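SusD superfamily protein (Bacteroides vulgatus ATCC 8482, PDB 3JQ0) is a SusD-family outer-membrane protein that probably binds nutrients, most likely sugars, at the surface of the bacterial cell. Local coordinates at residues P58-N63 with Q462-E467; A38-D43 with G446-D451; G18-L23 with Y108-Y113. One frame throughout, in Å; residues are numbered along the deposited sequence. Where two conformers were deposited one is given.

Interaction 1 of 3, residues P58-N63 with Q462-E467; sequences PFNTIN and QYSSAE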
ATOM      1  N   PRO A  58      -2.362   5.211 -14.714  1.00  6.53           N
ATOM      2  CA  PRO A  58      -2.027   6.641 -14.528  1.00  6.88           C
ATOM      3  C   PRO A  58      -2.844   7.577 -15.436  1.00  6.59           C
ATOM      4  O   PRO A  58      -3.103   8.716 -15.048  1.00  7.80           O
ATOM      5  CB  PRO A  58      -0.520   6.726 -14.846  1.00  6.70           C
ATOM      6  CG  PRO A  58      -0.248   5.466 -15.612  1.00  7.36           C
ATOM      7  CD  PRO A  58      -1.156   4.433 -14.991  1.00  6.56           C
ATOM      8  N   PHE A  59      -3.244   7.132 -16.615  1.00  6.80           N
ATOM      9  CA  PHE A  59      -4.042   7.975 -17.502  1.00  7.21           C
ATOM     10  C   PHE A  59      -5.523   7.958 -17.148  1.00  7.14           C
ATOM     11  O   PHE A  59      -6.305   8.712 -17.713  1.00  7.80           O
ATOM     12  CB  PHE A  59      -3.833   7.586 -18.978  1.00  7.86           C
ATOM     13  CG  PHE A  59      -2.516   8.051 -19.516  1.00 10.53           C
ATOM     14  CD1 PHE A  59      -1.309   7.434 -19.321  1.00 12.58           C
ATOM     15  CD2 PHE A  59      -2.492   9.281 -20.219  1.00 17.19           C
ATOM     16  CE1 PHE A  59      -0.091   7.954 -19.829  1.00 13.38           C
ATOM     17  CE2 PHE A  59      -1.285   9.798 -20.714  1.00 18.18           C
ATOM     18  CZ  PHE A  59      -0.100   9.084 -20.526  1.00 17.54           C
ATOM     19  N   ASN A  60      -5.924   7.099 -16.228  1.00  6.66           N
ATOM     20  CA  ASN A  60      -7.320   7.001 -15.835  1.00  7.31           C
ATOM     21  C   ASN A  60      -8.215   6.815 -17.072  1.00  7.54           C
ATOM     22  O   ASN A  60      -9.226   7.504 -17.266  1.00  8.60           O
ATOM     23  CB  ASN A  60      -7.768   8.143 -14.931  1.00  7.66           C
ATOM     24  CG  ASN A  60      -7.224   7.970 -13.557  1.00  6.89           C
ATOM     25  OD1 ASN A  60      -7.814   7.217 -12.790  1.00  7.62           O
ATOM     26  ND2 ASN A  60      -6.081   8.586 -13.236  1.00  7.38           N
ATOM     27  N   THR A  61      -7.814   5.864 -17.904  1.00  7.61           N
ATOM     28  CA  THR A  61      -8.538   5.511 -19.107  1.00  8.06           C
ATOM     29  C   THR A  61      -9.078   4.091 -19.054  1.00  8.07           C
ATOM     30  O   THR A  61      -9.553   3.530 -20.050  1.00 10.64           O
ATOM     31  CB  THR A  61      -7.696   5.731 -20.364  1.00  8.74           C
ATOM     32  OG1 THR A  61      -6.469   5.018 -20.192  1.00 10.01           O
ATOM     33  CG2 THR A  61      -7.466   7.222 -20.647  1.00  9.29           C
ATOM     34  N   ILE A  62      -9.093   3.466 -17.887  1.00  8.25           N
ATOM     35  CA  ILE A  62      -9.849   2.218 -17.675  1.00  8.49           C
ATOM     36  C   ILE A  62     -11.316   2.476 -18.004  1.00  8.18           C
ATOM     37  O   ILE A  62     -11.838   3.591 -17.787  1.00  9.17           O
ATOM     38  CB  ILE A  62      -9.668   1.655 -16.237  1.00  8.15           C
ATOM     39  CG1 ILE A  62     -10.093   2.642 -15.154  1.00  9.16           C
ATOM     40  CG2 ILE A  62      -8.223   1.153 -16.029  1.00 10.35           C
ATOM     41  CD1 ILE A  62      -9.992   2.079 -13.733  1.00 10.23           C
ATOM     42  N   ASN A  63     -11.977   1.459 -18.534  1.00  8.61           N
ATOM     43  CA  ASN A  63     -13.370   1.598 -18.970  1.00  8.26           C
ATOM     44  C   ASN A  63     -13.956   0.226 -19.110  1.00  7.74           C
ATOM     45  O   ASN A  63     -13.329  -0.780 -18.756  1.00  8.41           O
ATOM     46  CB  ASN A  63     -13.463   2.443 -20.259  1.00  9.32           C
ATOM     47  CG  ASN A  63     -12.812   1.790 -21.435  1.00 11.05           C
ATOM     48  OD1 ASN A  63     -12.599   0.599 -21.516  1.00 10.87           O
ATOM     49  ND2 ASN A  63     -12.436   2.620 -22.386  1.00 17.60           N
ATOM     50  N   GLN A 462      -6.316  17.375  -8.071  1.00  8.09           N
ATOM     51  CA  GLN A 462      -4.965  17.920  -8.031  1.00  8.93           C
ATOM     52  C   GLN A 462      -3.923  16.894  -8.415  1.00  8.13           C
ATOM     53  O   GLN A 462      -2.904  17.221  -9.056  1.00  9.35           O
ATOM     54  CB  GLN A 462      -4.603  18.408  -6.591  1.00  9.53           C
ATOM     55  CG  GLN A 462      -5.264  19.657  -6.148  1.00 10.82           C
ATOM     56  CD  GLN A 462      -4.870  20.154  -4.782  1.00 12.74           C
ATOM     57  OE1 GLN A 462      -5.308  21.249  -4.436  1.00 20.47           O
ATOM     58  NE2 GLN A 462      -4.111  19.408  -3.989  1.00 12.39           N
ATOM     59  N   TYR A 463      -4.126  15.645  -7.958  1.00  7.70           N
ATOM     60  CA  TYR A 463      -3.066  14.647  -7.924  1.00  7.17           C
ATOM     61  C   TYR A 463      -3.373  13.405  -8.775  1.00  7.28           C
ATOM     62  O   TYR A 463      -2.770  12.366  -8.586  1.00  7.74           O
ATOM     63  CB  TYR A 463      -2.757  14.301  -6.487  1.00  6.90           C
ATOM     64  CG  TYR A 463      -2.253  15.496  -5.646  1.00  6.97           C
ATOM     65  CD1 TYR A 463      -1.230  16.309  -6.123  1.00  7.20           C
ATOM     66  CD2 TYR A 463      -2.771  15.720  -4.376  1.00  8.05           C
ATOM     67  CE1 TYR A 463      -0.748  17.360  -5.360  1.00  7.38           C
ATOM     68  CE2 TYR A 463      -2.308  16.757  -3.624  1.00  8.14           C
ATOM     69  CZ  TYR A 463      -1.282  17.569  -4.098  1.00  8.49           C
ATOM     70  OH  TYR A 463      -0.789  18.622  -3.325  1.00  8.98           O
ATOM     71  N   SER A 464      -4.239  13.558  -9.755  1.00  7.48           N
ATOM     72  CA  SER A 464      -4.508  12.522 -10.720  1.00  7.31           C
ATOM     73  C   SER A 464      -5.228  13.093 -11.907  1.00  7.24           C
ATOM     74  O   SER A 464      -5.783  14.189 -11.840  1.00  8.13           O
ATOM     75  CB  SER A 464      -5.387  11.398 -10.133  1.00  7.58           C
ATOM     76  OG  SER A 464      -6.774  11.715 -10.162  1.00  7.57           O
ATOM     77  N   SER A 465      -5.345  12.272 -12.947  1.00  7.33           N
ATOM     78  CA  SER A 465      -6.141  12.574 -14.147  1.00  7.63           C
ATOM     79  C   SER A 465      -7.531  11.931 -14.111  1.00  8.31           C
ATOM     80  O   SER A 465      -8.214  11.927 -15.128  1.00  9.04           O
ATOM     81  CB  SER A 465      -5.401  12.126 -15.369  1.00  8.89           C
ATOM     82  OG  SER A 465      -5.138  10.730 -15.278  1.00  7.96           O
ATOM     83  N   ALA A 466      -7.969  11.462 -12.945  1.00  7.86           N
ATOM     84  CA  ALA A 466      -9.288  10.839 -12.853  1.00  8.18           C
ATOM     85  C   ALA A 466     -10.401  11.823 -13.148  1.00  7.77           C
ATOM     86  O   ALA A 466     -10.276  13.013 -12.911  1.00  9.31           O
ATOM     87  CB  ALA A 466      -9.461  10.214 -11.475  1.00  8.86           C
ATOM     88  N   GLU A 467     -11.508  11.289 -13.605  1.00  8.46           N
ATOM     89  CA  GLU A 467     -12.726  12.034 -13.787  1.00  9.55           C
ATOM     90  C   GLU A 467     -13.661  11.780 -12.637  1.00  9.37           C
ATOM     91  O   GLU A 467     -13.741  10.671 -12.110  1.00  9.16           O
ATOM     92  CB  GLU A 467     -13.413  11.610 -15.078  1.00 10.86           C
ATOM     93  CG  GLU A 467     -12.602  11.943 -16.321  1.00 12.74           C
ATOM     94  CD  GLU A 467     -13.262  11.434 -17.592  1.00 17.73           C
ATOM     95  OE1 GLU A 467     -13.348  10.210 -17.787  1.00 18.99           O
ATOM     96  OE2 GLU A 467     -13.746  12.279 -18.374  1.00 23.70           O
TER
HETATM   97  O   HOH W   1      -3.305  10.206 -12.794  1.00  7.66           O
HETATM   98  O   HOH W   2     -11.799   8.320 -16.566  1.00 14.67           O
HETATM   99  O   HOH W   3      -9.202  10.383 -17.321  1.00 22.67           O
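Ser465 and Asn60 join the loop 58-63 to the segment that follows helix 457-463 in the SusD fold, and an ST turn shapes that segment: Ser464 OG accepts the backbone N-H of Ala466 at 3.0 Å. That same OG is also hydrogen-bonded to Val460 O in helix 457-463. Across the contact, the hydroxyl of Ser465 works in both directions. It donates to the carbonyl oxygen Pro58 O over 2.9 Å, tilted 19° from the carbonyl plane, and it accepts from Asn60 ND2 at 3.1 Å. The latter bond is nearly straight, 166° at the hydrogen, and lies close to the Asn60 amide plane. The chi1 of Asn60 (-74°) sets CG anti to the carbonyl carbon, 3.6 Å from Ala466 CA. Asn60 OD1 is 3.7 Å from Ala466 CB and accepts a hydrogen bond from Arg37 NE. Both ends of the amide are therefore engaged, which fixes its flip. An alanine in place of Asn60 would probably leave the Ser465 hydroxyl without the amide donor described here and Arg37 NE without this acceptor, and open a gap beside Ala466. Water completes the joint. One molecule lies between Pro58 O and Ser465 N, accepting from the latter; a second links Asn60 O to Glu467 OE1; a third bridges Asn60 O, at 2.9 Å, and Ser465 O.

Interaction 2 of 3, residues A38-D43 with G446-D451; sequences ADIYGD and GKRWYD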
ATOM      1  N   ALA A  38      -2.962   7.411  -9.331  1.00  6.49           N
ATOM      2  CA  ALA A  38      -2.595   8.767  -8.919  1.00  6.49           C
ATOM      3  C   ALA A  38      -1.472   9.289  -9.809  1.00  5.98           C
ATOM      4  O   ALA A  38      -1.512   9.059 -11.022  1.00  6.62           O
ATOM      5  CB  ALA A  38      -2.311   8.799  -7.396  1.00  6.76           C
ATOM      6  N   ASP A  39      -0.509  10.019  -9.237  1.00  6.49           N
ATOM      7  CA  ASP A  39       0.365  10.900  -9.994  1.00  6.23           C
ATOM      8  C   ASP A  39       1.823  10.430 -10.069  1.00  6.71           C
ATOM      9  O   ASP A  39       2.660  11.103 -10.696  1.00  7.44           O
ATOM     10  CB  ASP A  39       0.300  12.330  -9.437  1.00  6.93           C
ATOM     11  CG  ASP A  39       0.449  12.453  -7.926  1.00  6.34           C
ATOM     12  OD1 ASP A  39       0.469  11.422  -7.199  1.00  7.29           O
ATOM     13  OD2 ASP A  39       0.516  13.632  -7.470  1.00  7.51           O
ATOM     14  N   ILE A  40       2.165   9.262  -9.531  1.00  6.42           N
ATOM     15  CA  ILE A  40       3.552   8.819  -9.528  1.00  6.56           C
ATOM     16  C   ILE A  40       4.054   8.389 -10.917  1.00  6.26           C
ATOM     17  O   ILE A  40       5.207   8.646 -11.266  1.00  6.90           O
ATOM     18  CB  ILE A  40       3.766   7.713  -8.477  1.00  6.29           C
ATOM     19  CG1 ILE A  40       3.597   8.255  -7.058  1.00  6.84           C
ATOM     20  CG2 ILE A  40       5.132   7.013  -8.669  1.00  7.32           C
ATOM     21  CD1 ILE A  40       3.379   7.182  -6.006  1.00  9.37           C
ATOM     22  N   TYR A  41       3.186   7.706 -11.649  1.00  6.14           N
ATOM     23  CA  TYR A  41       3.540   7.079 -12.908  1.00  6.16           C
ATOM     24  C   TYR A  41       2.946   7.826 -14.085  1.00  6.44           C
ATOM     25  O   TYR A  41       2.279   8.833 -13.914  1.00  7.91           O
ATOM     26  CB  TYR A  41       3.100   5.587 -12.951  1.00  6.65           C
ATOM     27  CG  TYR A  41       3.494   4.801 -11.737  1.00  6.40           C
ATOM     28  CD1 TYR A  41       4.717   4.179 -11.636  1.00  6.34           C
ATOM     29  CD2 TYR A  41       2.656   4.741 -10.640  1.00  6.85           C
ATOM     30  CE1 TYR A  41       5.082   3.501 -10.494  1.00  6.60           C
ATOM     31  CE2 TYR A  41       3.003   4.086  -9.482  1.00  7.29           C
ATOM     32  CZ  TYR A  41       4.261   3.456  -9.398  1.00  6.42           C
ATOM     33  OH  TYR A  41       4.655   2.768  -8.278  1.00  7.37           O
ATOM     34  N   GLY A  42       3.199   7.330 -15.302  1.00  7.05           N
ATOM     35  CA  GLY A  42       2.593   7.867 -16.509  1.00  7.19           C
ATOM     36  C   GLY A  42       3.566   8.155 -17.625  1.00  6.75           C
ATOM     37  O   GLY A  42       3.143   8.285 -18.780  1.00  7.48           O
ATOM     38  N   ASP A  43       4.878   8.225 -17.335  1.00  6.87           N
ATOM     39  CA  ASP A  43       5.848   8.313 -18.418  1.00  6.93           C
ATOM     40  C   ASP A  43       5.950   6.947 -19.124  1.00  7.15           C
ATOM     41  O   ASP A  43       5.644   5.887 -18.561  1.00  7.56           O
ATOM     42  CB  ASP A  43       7.213   8.801 -17.924  1.00  7.59           C
ATOM     43  CG  ASP A  43       7.336  10.307 -17.755  1.00  7.95           C
ATOM     44  OD1 ASP A  43       6.343  11.006 -18.056  1.00 10.45           O
ATOM     45  OD2 ASP A  43       8.440  10.751 -17.345  1.00  8.53           O
ATOM     46  N   GLY A 446       1.253   1.105  -2.232  1.00  5.51           N
ATOM     47  CA  GLY A 446      -0.195   1.007  -2.463  1.00  6.02           C
ATOM     48  C   GLY A 446      -1.079   2.003  -1.707  1.00  5.64           C
ATOM     49  O   GLY A 446      -2.210   1.679  -1.372  1.00  6.42           O
ATOM     50  N   LYS A 447      -0.573   3.211  -1.468  1.00  5.59           N
ATOM     51  CA  LYS A 447      -1.271   4.189  -0.631  1.00  5.77           C
ATOM     52  C   LYS A 447      -1.781   5.451  -1.334  1.00  6.04           C
ATOM     53  O   LYS A 447      -2.829   5.955  -0.942  1.00  6.64           O
ATOM     54  CB  LYS A 447      -0.405   4.643   0.536  1.00  6.06           C
ATOM     55  CG  LYS A 447       0.214   3.488   1.335  1.00  6.74           C
ATOM     56  CD  LYS A 447      -0.793   2.478   1.879  1.00  6.98           C
ATOM     57  CE  LYS A 447      -0.126   1.413   2.718  1.00  7.00           C
ATOM     58  NZ  LYS A 447      -1.063   0.341   3.201  1.00  7.69           N
ATOM     59  N   ARG A 448      -1.058   5.982  -2.325  1.00  5.92           N
ATOM     60  CA  ARG A 448      -1.292   7.337  -2.799  1.00  5.77           C
ATOM     61  C   ARG A 448      -2.678   7.572  -3.354  1.00  6.06           C
ATOM     62  O   ARG A 448      -3.248   8.658  -3.116  1.00  6.39           O
ATOM     63  CB  ARG A 448      -0.203   7.700  -3.828  1.00  6.41           C
ATOM     64  CG  ARG A 448      -0.347   9.053  -4.491  1.00  6.66           C
ATOM     65  CD  ARG A 448      -0.194  10.237  -3.569  1.00  6.62           C
ATOM     66  NE  ARG A 448      -0.045  11.443  -4.366  1.00  6.34           N
ATOM     67  CZ  ARG A 448       0.145  12.653  -3.841  1.00  6.26           C
ATOM     68  NH1 ARG A 448       0.118  12.854  -2.541  1.00  6.59           N
ATOM     69  NH2 ARG A 448       0.392  13.678  -4.648  1.00  7.26           N
ATOM     70  N   TRP A 449      -3.198   6.652  -4.170  1.00  5.46           N
ATOM     71  CA  TRP A 449      -4.544   6.812  -4.688  1.00  6.37           C
ATOM     72  C   TRP A 449      -5.600   6.783  -3.596  1.00  5.96           C
ATOM     73  O   TRP A 449      -6.508   7.619  -3.553  1.00  6.39           O
ATOM     74  CB  TRP A 449      -4.800   5.786  -5.788  1.00  6.19           C
ATOM     75  CG  TRP A 449      -6.237   5.708  -6.246  1.00  6.62           C
ATOM     76  CD1 TRP A 449      -7.123   4.733  -5.927  1.00  6.38           C
ATOM     77  CD2 TRP A 449      -6.937   6.618  -7.124  1.00  6.13           C
ATOM     78  NE1 TRP A 449      -8.332   4.941  -6.544  1.00  6.41           N
ATOM     79  CE2 TRP A 449      -8.253   6.081  -7.294  1.00  6.06           C
ATOM     80  CE3 TRP A 449      -6.589   7.775  -7.792  1.00  6.57           C
ATOM     81  CZ2 TRP A 449      -9.193   6.713  -8.071  1.00  7.32           C
ATOM     82  CZ3 TRP A 449      -7.516   8.400  -8.580  1.00  7.16           C
ATOM     83  CH2 TRP A 449      -8.815   7.849  -8.717  1.00  6.56           C
ATOM     84  N   TYR A 450      -5.475   5.856  -2.665  1.00  5.95           N
ATOM     85  CA  TYR A 450      -6.412   5.804  -1.555  1.00  6.36           C
ATOM     86  C   TYR A 450      -6.303   7.069  -0.700  1.00  6.88           C
ATOM     87  O   TYR A 450      -7.321   7.525  -0.174  1.00  7.25           O
ATOM     88  CB  TYR A 450      -6.192   4.539  -0.744  1.00  6.92           C
ATOM     89  CG  TYR A 450      -6.703   3.256  -1.338  1.00  7.10           C
ATOM     90  CD1 TYR A 450      -7.857   3.201  -2.087  1.00  7.06           C
ATOM     91  CD2 TYR A 450      -6.106   2.037  -1.040  1.00  6.75           C
ATOM     92  CE1 TYR A 450      -8.405   2.006  -2.510  1.00  6.97           C
ATOM     93  CE2 TYR A 450      -6.633   0.857  -1.479  1.00  6.79           C
ATOM     94  CZ  TYR A 450      -7.818   0.811  -2.158  1.00  6.77           C
ATOM     95  OH  TYR A 450      -8.420  -0.371  -2.539  1.00  7.48           O
ATOM     96  N   ASP A 451      -5.106   7.639  -0.537  1.00  6.46           N
ATOM     97  CA  ASP A 451      -4.954   8.884   0.243  1.00  6.93           C
ATOM     98  C   ASP A 451      -5.773  10.006  -0.352  1.00  6.94           C
ATOM     99  O   ASP A 451      -6.494  10.734   0.342  1.00  7.88           O
ATOM    100  CB  ASP A 451      -3.476   9.333   0.245  1.00  7.50           C
ATOM    101  CG  ASP A 451      -2.501   8.473   1.018  1.00  8.28           C
ATOM    102  OD1 ASP A 451      -2.930   7.662   1.849  1.00  9.35           O
ATOM    103  OD2 ASP A 451      -1.266   8.699   0.791  1.00 10.33           O
TER
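Asp39 and Arg448 form a bidentate salt bridge that ties the loop leading into strand 41-43 to the first turn of helix 448-455, inside the SusD fold. The two side chains cross at about a right angle, yet their flat ends are nearly coplanar, with the carboxylate and guanidinium planes 12° apart. Arg448 presents its side, using NE and one terminal nitrogen. NE donates to Asp39 OD1 at 2.9 Å, and NH2 donates to Asp39 OD2 at 2.8 Å along an almost straight path of 169°. Each carboxylate oxygen receives its N-H through the syn lone pair, and both acceptors lie close to the guanidinium plane. Two bonds to two different oxygens hold the carboxylate and guanidinium nearly in one plane.

The arginine chain starts with CG anti to the backbone N and then bends at chi2 (66°). Its CG meets the methyl of Ala38, whose CB is directed at the helix and approaches to 3.5 Å. Ile40 adds an apolar touch, CD1 to Arg448 CB at 4.2 Å. The aliphatic root of Arg448 is thus packed against Ala38 and Ile40, and all five touching residues are buried. Because both charged residues are among them, each charge probably compensates the other. Tyr463 of the following helix makes a cation-pi contact with Arg448 and also packs on Asp39, so helix 457-463 borders the pair as well.

Trp449, next along the helix, also touches Arg37 and Val460, while its base stays with the loop. Its CB lies 4.2 Å from Ala38 CB, and the ring approaches the backbone obliquely, with CE3 4.0 Å from Ala38 N.

Interaction 3 of 3, residues G18-L23 with Y108-Y113; sequences GLHALL and YGMRAY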
ATOM      1  N   GLY A  18      -3.737 -21.196   4.865  1.00 10.93           N
ATOM      2  CA  GLY A  18      -4.232 -21.065   3.520  1.00 10.89           C
ATOM      3  C   GLY A  18      -4.947 -19.739   3.256  1.00  9.60           C
ATOM      4  O   GLY A  18      -4.790 -19.161   2.150  1.00 10.34           O
ATOM      5  N   LEU A  19      -5.725 -19.248   4.217  1.00  9.41           N
ATOM      6  CA  LEU A  19      -6.391 -17.936   4.055  1.00  8.93           C
ATOM      7  C   LEU A  19      -5.342 -16.856   3.850  1.00  8.00           C
ATOM      8  O   LEU A  19      -5.476 -15.963   3.003  1.00  8.86           O
ATOM      9  CB  LEU A  19      -7.236 -17.583   5.258  1.00  9.42           C
ATOM     10  CG  LEU A  19      -8.441 -18.478   5.474  1.00 10.84           C
ATOM     11  CD1 LEU A  19      -9.193 -18.002   6.743  1.00 12.03           C
ATOM     12  CD2 LEU A  19      -9.356 -18.520   4.269  1.00 12.54           C
ATOM     13  N   HIS A  20      -4.308 -16.886   4.663  1.00  9.11           N
ATOM     14  CA  HIS A  20      -3.230 -15.913   4.564  1.00  9.21           C
ATOM     15  C   HIS A  20      -2.475 -16.029   3.234  1.00  8.65           C
ATOM     16  O   HIS A  20      -2.091 -15.020   2.635  1.00  8.92           O
ATOM     17  CB  HIS A  20      -2.319 -15.980   5.789  1.00  8.66           C
ATOM     18  CG  HIS A  20      -2.933 -15.396   7.035  1.00  8.22           C
ATOM     19  ND1 HIS A  20      -3.854 -16.054   7.834  1.00  8.17           N
ATOM     20  CD2 HIS A  20      -2.721 -14.184   7.625  1.00  9.04           C
ATOM     21  CE1 HIS A  20      -4.141 -15.253   8.858  1.00  8.57           C
ATOM     22  NE2 HIS A  20      -3.515 -14.096   8.739  1.00  9.44           N
ATOM     23  N   ALA A  21      -2.309 -17.244   2.724  1.00  9.22           N
ATOM     24  CA  ALA A  21      -1.711 -17.446   1.405  1.00  8.84           C
ATOM     25  C   ALA A  21      -2.603 -16.903   0.308  1.00  8.35           C
ATOM     26  O   ALA A  21      -2.112 -16.291  -0.656  1.00  7.83           O
ATOM     27  CB  ALA A  21      -1.383 -18.946   1.183  1.00 10.03           C
ATOM     28  N   LEU A  22      -3.932 -17.043   0.430  1.00  8.69           N
ATOM     29  CA  LEU A  22      -4.839 -16.427  -0.525  1.00  8.83           C
ATOM     30  C   LEU A  22      -4.728 -14.914  -0.533  1.00  8.74           C
ATOM     31  O   LEU A  22      -4.726 -14.275  -1.591  1.00  9.06           O
ATOM     32  CB  LEU A  22      -6.268 -16.851  -0.275  1.00  9.24           C
ATOM     33  CG  LEU A  22      -6.639 -18.320  -0.550  1.00 10.55           C
ATOM     34  CD1 LEU A  22      -8.055 -18.608  -0.041  1.00 13.33           C
ATOM     35  CD2 LEU A  22      -6.493 -18.647  -2.062  1.00 12.59           C
ATOM     36  N   LEU A  23      -4.595 -14.333   0.641  1.00  9.10           N
ATOM     37  CA  LEU A  23      -4.444 -12.886   0.732  1.00  9.55           C
ATOM     38  C   LEU A  23      -3.136 -12.461   0.058  1.00  8.63           C
ATOM     39  O   LEU A  23      -3.089 -11.474  -0.661  1.00  9.28           O
ATOM     40  CB  LEU A  23      -4.449 -12.467   2.182  1.00 11.53           C
ATOM     41  CG  LEU A  23      -4.839 -11.124   2.545  1.00 14.40           C
ATOM     42  CD1 LEU A  23      -6.270 -10.912   2.121  1.00 16.40           C
ATOM     43  CD2 LEU A  23      -4.760 -11.006   4.080  1.00 18.21           C
ATOM     44  N   TYR A 108     -12.579 -12.480  10.891  1.00  8.75           N
ATOM     45  CA  TYR A 108     -13.443 -11.286  10.780  1.00  9.06           C
ATOM     46  C   TYR A 108     -12.617 -10.087  10.263  1.00  8.40           C
ATOM     47  O   TYR A 108     -13.125  -9.285   9.465  1.00  8.45           O
ATOM     48  CB  TYR A 108     -14.093 -10.990  12.120  1.00  9.28           C
ATOM     49  CG  TYR A 108     -15.274 -11.857  12.478  1.00  9.69           C
ATOM     50  CD1 TYR A 108     -16.408 -11.854  11.710  1.00 10.33           C
ATOM     51  CD2 TYR A 108     -15.240 -12.686  13.598  1.00 10.43           C
ATOM     52  CE1 TYR A 108     -17.522 -12.626  12.039  1.00 11.84           C
ATOM     53  CE2 TYR A 108     -16.350 -13.465  13.948  1.00 12.68           C
ATOM     54  CZ  TYR A 108     -17.466 -13.428  13.161  1.00 13.64           C
ATOM     55  OH  TYR A 108     -18.571 -14.191  13.508  1.00 15.66           O
ATOM     56  N   GLY A 109     -11.383  -9.934  10.739  1.00  8.61           N
ATOM     57  CA  GLY A 109     -10.548  -8.801  10.317  1.00  8.48           C
ATOM     58  C   GLY A 109     -10.232  -8.879   8.827  1.00  7.54           C
ATOM     59  O   GLY A 109     -10.354  -7.876   8.110  1.00  7.80           O
HETATM   60  N   MSE A 110      -9.819 -10.073   8.359  1.00  7.85           N
HETATM   61  CA  MSE A 110      -9.518 -10.237   6.935  0.67  8.03           C
HETATM   62  C   MSE A 110     -10.747 -10.019   6.069  1.00  8.11           C
HETATM   63  O   MSE A 110     -10.635  -9.450   4.955  1.00  7.83           O
HETATM   64  CB  MSE A 110      -8.896 -11.591   6.653  0.67  9.05           C
HETATM   65  CG  MSE A 110      -7.473 -11.787   7.188  0.67  7.97           C
HETATM   66 SE   MSE A 110      -6.668 -13.460   6.642  0.67 11.47          SE
HETATM   67  CE  MSE A 110      -7.675 -14.634   7.827  0.67 10.32           C
ATOM     68  N   ARG A 111     -11.920 -10.453   6.532  1.00  8.18           N
ATOM     69  CA  ARG A 111     -13.120 -10.229   5.743  1.00  8.60           C
ATOM     70  C   ARG A 111     -13.395  -8.729   5.570  1.00  7.54           C
ATOM     71  O   ARG A 111     -13.642  -8.231   4.463  1.00  7.89           O
ATOM     72  CB  ARG A 111     -14.343 -10.950   6.344  1.00  8.20           C
ATOM     73  CG  ARG A 111     -15.580 -10.821   5.474  1.00  9.26           C
ATOM     74  CD  ARG A 111     -16.655 -11.805   5.798  1.00  9.28           C
ATOM     75  NE  ARG A 111     -17.326 -11.480   7.035  1.00  9.36           N
ATOM     76  CZ  ARG A 111     -18.276 -12.245   7.571  1.00  9.65           C
ATOM     77  NH1 ARG A 111     -18.541 -13.409   7.052  1.00 11.92           N
ATOM     78  NH2 ARG A 111     -18.898 -11.840   8.634  1.00 11.58           N
ATOM     79  N   ALA A 112     -13.318  -7.991   6.671  1.00  7.89           N
ATOM     80  CA  ALA A 112     -13.510  -6.535   6.643  1.00  7.42           C
ATOM     81  C   ALA A 112     -12.465  -5.881   5.732  1.00  6.98           C
ATOM     82  O   ALA A 112     -12.781  -4.950   4.995  1.00  7.46           O
ATOM     83  CB  ALA A 112     -13.424  -5.982   8.056  1.00  8.31           C
ATOM     84  N   TYR A 113     -11.222  -6.356   5.804  1.00  6.86           N
ATOM     85  CA  TYR A 113     -10.134  -5.794   5.012  1.00  7.07           C
ATOM     86  C   TYR A 113     -10.417  -5.890   3.514  1.00  7.23           C
ATOM     87  O   TYR A 113     -10.267  -4.939   2.746  1.00  7.26           O
ATOM     88  CB  TYR A 113      -8.839  -6.550   5.389  1.00  7.41           C
ATOM     89  CG  TYR A 113      -7.643  -6.071   4.622  1.00  8.12           C
ATOM     90  CD1 TYR A 113      -6.984  -4.877   4.943  1.00  7.89           C
ATOM     91  CD2 TYR A 113      -7.169  -6.789   3.531  1.00  8.54           C
ATOM     92  CE1 TYR A 113      -5.891  -4.420   4.172  1.00  8.89           C
ATOM     93  CE2 TYR A 113      -6.079  -6.358   2.808  1.00  9.96           C
ATOM     94  CZ  TYR A 113      -5.481  -5.183   3.088  1.00  9.35           C
ATOM     95  OH  TYR A 113      -4.450  -4.706   2.286  1.00 11.54           O
TER
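Met110, present as selenomethionine, reaches from helix 97-122 to His20, Leu19 and Leu23 of helix 9-25, making a helix-helix packing contact in the helical part of the SusD fold. The two short segments run nearly parallel, at 19°, with their axes 11.8 Å apart. The distance between the backbones is bridged by side chains, chiefly Met110; no hydrogen bond spans it.

The aromatic part of the contact is a Met-aromatic arrangement, here with selenium in the place of sulfur. Met110 SE stands over the face of the His20 imidazole, 3.8 Å from the ring centroid and 12° off the ring normal, so it sits almost squarely above the centre. The two side chains cross at about a right angle. Met110 bends at chi3 (-74°), which places CE above the ring plane, out past the CE1 corner, 3.7 Å from His20 CE1. This is the geometry of one of two deposited conformers of Met110, so the pose is not unique.

Polar bonds to residues around the contact hold the histidine ring. His20 ND1 is hydrogen-bonded to Asn16 O, one turn earlier in its own helix, and NE2 to Trp180 N. With both nitrogens engaged, rotation of the imidazole is restrained, which keeps a face available to the selenium in this conformer.

Apolar contacts make up the rest. Leu19 CD1 meets Met110 CE at 3.9 Å, and Leu23 CD2 lies 4.0 Å from the selenium, so the end of Met110 is met by three residues of the facing helix. Tyr113, one turn after Met110, extends the seam; its hydroxyl is hydrogen-bonded to His117 NE2, while its ring also meets Trp180 and Phe30. Across the interface it is reached obliquely by a leucine methyl, with Tyr113 CD2 4.4 Å from Leu23 CD1.

Interactions 1 and 2 are neighbours, with centres 10 Å apart, and join early loops to the loop just after helix 457-463 and to helix 448-455, respectively. Tyr463 connects them directly: its ring meets Arg448 and its backbone O packs on Asp39. Interaction 3 lies apart, its centre 25 Å from that of interaction 2, and joins two helices within the first quarter of the chain. Chemistry follows place. Interaction 1, only partly buried, relies on hydroxyl, amide and bridging waters. Interaction 2, nearest the chain centre, buries a paired charge, with apolar packing at the arginine's root. Interaction 3, also buried, has selenium-aromatic and apolar packing, its polar bonds reserved for residues around it.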